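PDB 3MA5: tetratricopeptide repeat domain protein from Salinibacter ruber, which is of unknown function but, as a tetratricopeptide repeat domain cut from a longer protein, probably serves in binding other proteins. Local coordinates for residues T9-A14 against A28-L33; L47-E52 against D62-G67. All blocks are in the same frame, centred on the assembly; numbering follows the deposited sequence.

Interaction 1 of 2, residues T9-A14 against A28-L33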
# COMPACT_ATOMS: atom_id res chain seq x y z
N THR A 9 2.51 12.08 8.52
CA THR A 9 3.76 11.97 9.25
C THR A 9 4.29 10.54 9.24
O THR A 9 5.38 10.28 8.74
CB THR A 9 3.62 12.52 10.70
OG1 THR A 9 3.47 13.94 10.65
CG2 THR A 9 4.84 12.17 11.54
N ARG A 10 3.51 9.59 9.78
CA ARG A 10 3.97 8.20 9.79
C ARG A 10 4.01 7.58 8.40
O ARG A 10 4.81 6.68 8.15
CB ARG A 10 3.14 7.34 10.75
CG ARG A 10 1.73 7.79 11.03
CD ARG A 10 1.38 7.47 12.47
NE ARG A 10 0.42 6.38 12.56
CZ ARG A 10 -0.86 6.49 12.24
NH1 ARG A 10 -1.34 7.66 11.81
NH2 ARG A 10 -1.67 5.45 12.36
N TYR A 11 3.16 8.03 7.50
CA TYR A 11 3.22 7.51 6.14
C TYR A 11 4.64 7.81 5.61
O TYR A 11 5.38 6.90 5.22
CB TYR A 11 2.18 8.19 5.26
CG TYR A 11 2.38 7.94 3.78
CD1 TYR A 11 1.76 6.86 3.15
CD2 TYR A 11 3.21 8.75 3.03
CE1 TYR A 11 1.95 6.61 1.80
CE2 TYR A 11 3.42 8.51 1.68
CZ TYR A 11 2.79 7.44 1.07
OH TYR A 11 2.98 7.19 -0.27
N ALA A 12 5.02 9.09 5.60
CA ALA A 12 6.34 9.50 5.13
C ALA A 12 7.40 8.76 5.95
O ALA A 12 8.44 8.36 5.43
CB ALA A 12 6.51 11.02 5.28
N LEU A 13 7.12 8.60 7.24
CA LEU A 13 8.02 7.89 8.14
C LEU A 13 8.27 6.52 7.52
O LEU A 13 9.40 6.19 7.15
CB LEU A 13 7.33 7.72 9.50
CG LEU A 13 8.06 7.33 10.78
CD1 LEU A 13 9.40 6.71 10.46
CD2 LEU A 13 8.23 8.57 11.62
N ALA A 14 7.20 5.74 7.42
CA ALA A 14 7.23 4.39 6.85
C ALA A 14 7.98 4.38 5.53
O ALA A 14 8.62 3.39 5.18
CB ALA A 14 5.82 3.91 6.62
N ALA A 28 5.13 -2.59 9.44
CA ALA A 28 4.40 -2.39 10.69
C ALA A 28 3.54 -1.15 10.54
O ALA A 28 2.31 -1.21 10.59
CB ALA A 28 5.40 -2.20 11.84
N LEU A 29 4.19 -0.01 10.34
CA LEU A 29 3.51 1.26 10.17
C LEU A 29 2.39 1.19 9.12
O LEU A 29 1.26 1.61 9.37
CB LEU A 29 4.52 2.35 9.77
CG LEU A 29 5.53 2.81 10.83
CD1 LEU A 29 6.59 3.66 10.18
CD2 LEU A 29 4.82 3.58 11.93
N PHE A 30 2.71 0.66 7.93
CA PHE A 30 1.72 0.57 6.86
C PHE A 30 0.43 -0.15 7.27
O PHE A 30 -0.67 0.35 7.01
CB PHE A 30 2.31 -0.10 5.62
CG PHE A 30 3.14 0.81 4.77
CD1 PHE A 30 2.76 2.14 4.55
CD2 PHE A 30 4.31 0.35 4.16
CE1 PHE A 30 3.52 2.99 3.74
CE2 PHE A 30 5.08 1.20 3.35
CZ PHE A 30 4.68 2.51 3.14
N GLU A 31 0.58 -1.32 7.88
CA GLU A 31 -0.57 -2.13 8.29
C GLU A 31 -1.42 -1.40 9.30
O GLU A 31 -2.66 -1.46 9.24
CB GLU A 31 -0.11 -3.46 8.89
CG GLU A 31 -0.31 -4.65 7.97
CD GLU A 31 0.59 -5.82 8.35
OE1 GLU A 31 0.78 -6.03 9.57
OE2 GLU A 31 1.09 -6.54 7.45
N GLU A 32 -0.74 -0.72 10.21
CA GLU A 32 -1.37 0.07 11.27
C GLU A 32 -2.20 1.19 10.64
O GLU A 32 -3.39 1.35 10.93
CB GLU A 32 -0.24 0.63 12.12
CG GLU A 32 -0.61 1.46 13.29
CD GLU A 32 0.62 2.17 13.83
OE1 GLU A 32 1.22 2.95 13.04
OE2 GLU A 32 1.00 1.94 15.01
N LEU A 33 -1.56 1.94 9.76
CA LEU A 33 -2.18 3.04 9.03
C LEU A 33 -3.41 2.59 8.30
O LEU A 33 -4.39 3.30 8.25
CB LEU A 33 -1.23 3.56 7.97
CG LEU A 33 -0.42 4.81 8.25
CD1 LEU A 33 0.45 5.06 7.04
CD2 LEU A 33 -1.34 5.97 8.52
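Residues 9-14 and 28-33 run roughly antiparallel, A14 facing L29 at the closest backbone pair, with 149° between the N-to-C directions of the two short helical segments and 9.2 Å between their axes. This is the helix A and helix B hairpin of a tetratricopeptide repeat, consistent with the repeat predicted over residues 7-40. At the closest pair, A14 CB lies 3.7 Å from L29 CB, and L29 CD1 reaches the A14 backbone, 3.5 Å from A14 CA. The same L29 methyl touches L13 CG, the two leucine side chains crossing at about a right angle. On the next turn L33 divides its two methyls. CD1 packs on the backbone and CB of Y11, at the edge of that ring and near its plane, whereas CD2 lies 3.5 Å above the plane of the R10 guanidinium, set toward its rim. The R10 chain, bent at chi2 and chi3, thus lays its flat end over an apolar methyl. At the guanidinium edge and in its plane, R10 NE forms a long salt bridge of 3.6 Å to E32 OE1, the carboxylate turned 51° from the guanidinium plane. The stronger polar partner of R10 lies beyond the segment, where NH2 is hydrogen-bonded to OG1 of T36 near the end of helix 23-36. An alanine in place of R10 would probably leave the E32 carboxylate without this positive mate and uncover the L33 CD2 methyl. Beside helix 42-53, which F30 also touches, Y11 CD1 comes near the edge of the F30 ring, and A14 CB makes a CH-pi contact over one F30 face, 4.0 Å from the ring centroid and 18° off its normal.

Interaction 2 of 2, residues L47-E52 against D62-G67; sequences LGKLYE and DTYAQG
T63 meets helix 42-53 first, with its two branches on different partners. CG2, anti to the backbone N (chi1 of -59° places OG1 beside that N instead), packs 4.0 Å from L47 CB, while OG1 lies in the plane of the Y51 ring at its edge, 3.5 Å from CE2. That hydroxyl is hydrogen-bonded to the D59 carbonyl of its own helix. Y64 follows and reaches across the antiparallel pair, whose segment axes approach to 9.0 Å at 172°, as in the helical hairpin of a tetratricopeptide repeat. Its ring passes G48, with CE1 3.4 Å from G48 CA; a CB on G48 would point toward the facing helix and probably collide with this ring, consistent with glycine here. At the tip, Y64 OH donates to E52 OE1 at 2.7 Å, meeting the anti side of a carboxylate turned 80° from the ring plane. The aliphatic chain of K49 passes the Y64 hydroxyl, crossing the tyrosine at about a right angle. Around this buried contact, helix 77-91 packs on Y64 through A86 and K87 and on E52 through A90, while helix 23-36 meets L47 through F30 and V34.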
# COMPACT_ATOMS: atom_id res chain seq x y z
N LEU A 47 2.04 -0.90 0.56
CA LEU A 47 1.83 -2.07 1.39
C LEU A 47 1.78 -3.30 0.53
O LEU A 47 2.39 -4.32 0.85
CB LEU A 47 0.53 -1.96 2.17
CG LEU A 47 0.27 -3.10 3.17
CD1 LEU A 47 1.53 -3.36 3.97
CD2 LEU A 47 -0.89 -2.73 4.08
N GLY A 48 1.06 -3.20 -0.58
CA GLY A 48 0.92 -4.32 -1.48
C GLY A 48 2.23 -4.65 -2.16
O GLY A 48 2.55 -5.81 -2.39
N LYS A 49 2.99 -3.62 -2.50
CA LYS A 49 4.26 -3.82 -3.17
C LYS A 49 5.21 -4.48 -2.18
O LYS A 49 6.15 -5.15 -2.57
CB LYS A 49 4.81 -2.49 -3.68
CG LYS A 49 4.21 -2.02 -4.99
CD LYS A 49 4.95 -2.64 -6.17
CE LYS A 49 4.14 -2.64 -7.46
NZ LYS A 49 4.96 -3.13 -8.61
N LEU A 50 4.93 -4.29 -0.90
CA LEU A 50 5.76 -4.86 0.16
C LEU A 50 5.36 -6.29 0.40
O LEU A 50 6.22 -7.15 0.66
CB LEU A 50 5.57 -4.07 1.45
CG LEU A 50 6.63 -4.23 2.54
CD1 LEU A 50 8.03 -4.03 1.95
CD2 LEU A 50 6.38 -3.21 3.63
N TYR A 51 4.06 -6.55 0.34
CA TYR A 51 3.57 -7.90 0.54
C TYR A 51 4.13 -8.81 -0.53
O TYR A 51 4.47 -9.95 -0.26
CB TYR A 51 2.06 -7.95 0.48
CG TYR A 51 1.40 -7.64 1.79
CD1 TYR A 51 2.04 -7.90 3.00
CD2 TYR A 51 0.13 -7.09 1.83
CE1 TYR A 51 1.42 -7.62 4.21
CE2 TYR A 51 -0.50 -6.80 3.02
CZ TYR A 51 0.15 -7.06 4.21
OH TYR A 51 -0.48 -6.72 5.38
N GLU A 52 4.22 -8.28 -1.74
CA GLU A 52 4.74 -9.05 -2.85
C GLU A 52 6.18 -9.44 -2.55
O GLU A 52 6.55 -10.60 -2.70
CB GLU A 52 4.65 -8.26 -4.16
CG GLU A 52 3.24 -8.17 -4.75
CD GLU A 52 3.26 -7.60 -6.15
OE1 GLU A 52 2.65 -6.52 -6.39
OE2 GLU A 52 3.91 -8.24 -7.00
N ASP A 62 -5.23 -8.29 -2.24
CA ASP A 62 -6.41 -7.91 -1.49
C ASP A 62 -6.21 -6.50 -1.02
O ASP A 62 -7.17 -5.81 -0.70
CB ASP A 62 -6.64 -8.80 -0.27
CG ASP A 62 -6.70 -10.27 -0.61
OD1 ASP A 62 -7.34 -10.63 -1.63
OD2 ASP A 62 -6.11 -11.08 0.16
N THR A 63 -4.95 -6.08 -0.96
CA THR A 63 -4.66 -4.72 -0.51
C THR A 63 -4.81 -3.76 -1.70
O THR A 63 -5.39 -2.69 -1.57
CB THR A 63 -3.25 -4.64 0.12
OG1 THR A 63 -3.18 -5.54 1.23
CG2 THR A 63 -2.98 -3.25 0.65
N TYR A 64 -4.32 -4.16 -2.87
CA TYR A 64 -4.48 -3.33 -4.04
C TYR A 64 -5.98 -3.17 -4.28
O TYR A 64 -6.45 -2.11 -4.70
CB TYR A 64 -3.82 -3.95 -5.28
CG TYR A 64 -2.31 -4.04 -5.22
CD1 TYR A 64 -1.56 -3.12 -4.49
CD2 TYR A 64 -1.62 -5.02 -5.91
CE1 TYR A 64 -0.18 -3.17 -4.44
CE2 TYR A 64 -0.24 -5.08 -5.88
CZ TYR A 64 0.48 -4.16 -5.14
OH TYR A 64 1.86 -4.25 -5.08
N ALA A 65 -6.74 -4.22 -4.01
CA ALA A 65 -8.18 -4.17 -4.23
C ALA A 65 -8.86 -3.28 -3.21
O ALA A 65 -9.83 -2.59 -3.53
CB ALA A 65 -8.76 -5.56 -4.19
N GLN A 66 -8.37 -3.32 -1.98
CA GLN A 66 -8.91 -2.47 -0.93
C GLN A 66 -8.57 -1.02 -1.30
O GLN A 66 -9.37 -0.11 -1.11
CB GLN A 66 -8.25 -2.80 0.40
CG GLN A 66 -8.55 -4.17 0.97
CD GLN A 66 -7.91 -4.37 2.36
OE1 GLN A 66 -7.79 -3.42 3.13
NE2 GLN A 66 -7.53 -5.61 2.68
N GLY A 67 -7.37 -0.82 -1.83
CA GLY A 67 -6.94 0.51 -2.23
C GLY A 67 -7.77 1.06 -3.36
O GLY A 67 -8.13 2.23 -3.37

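In the fold
From the N terminus, helix 7-19 turns back into helix 23-36, and interaction 1 closes that first hairpin across 13 intervening residues. The chain then enters helix 42-53 and returns along helix 57-74, where interaction 2 closes a second hairpin across nine. The two are in series, neither enclosing nor crossing the other, and correspond to the two predicted repeats at 7-40 and 41-74. Their centres lie about 14 Å apart, yet they touch where helix 23-36 meets helix 42-53: F30 CB packs 3.7 Å from L47 CD1, and Y51 OH probably hydrogen-bonds E31 OE2. Helix 77-91 then packs against the second hairpin, extending the helical stack.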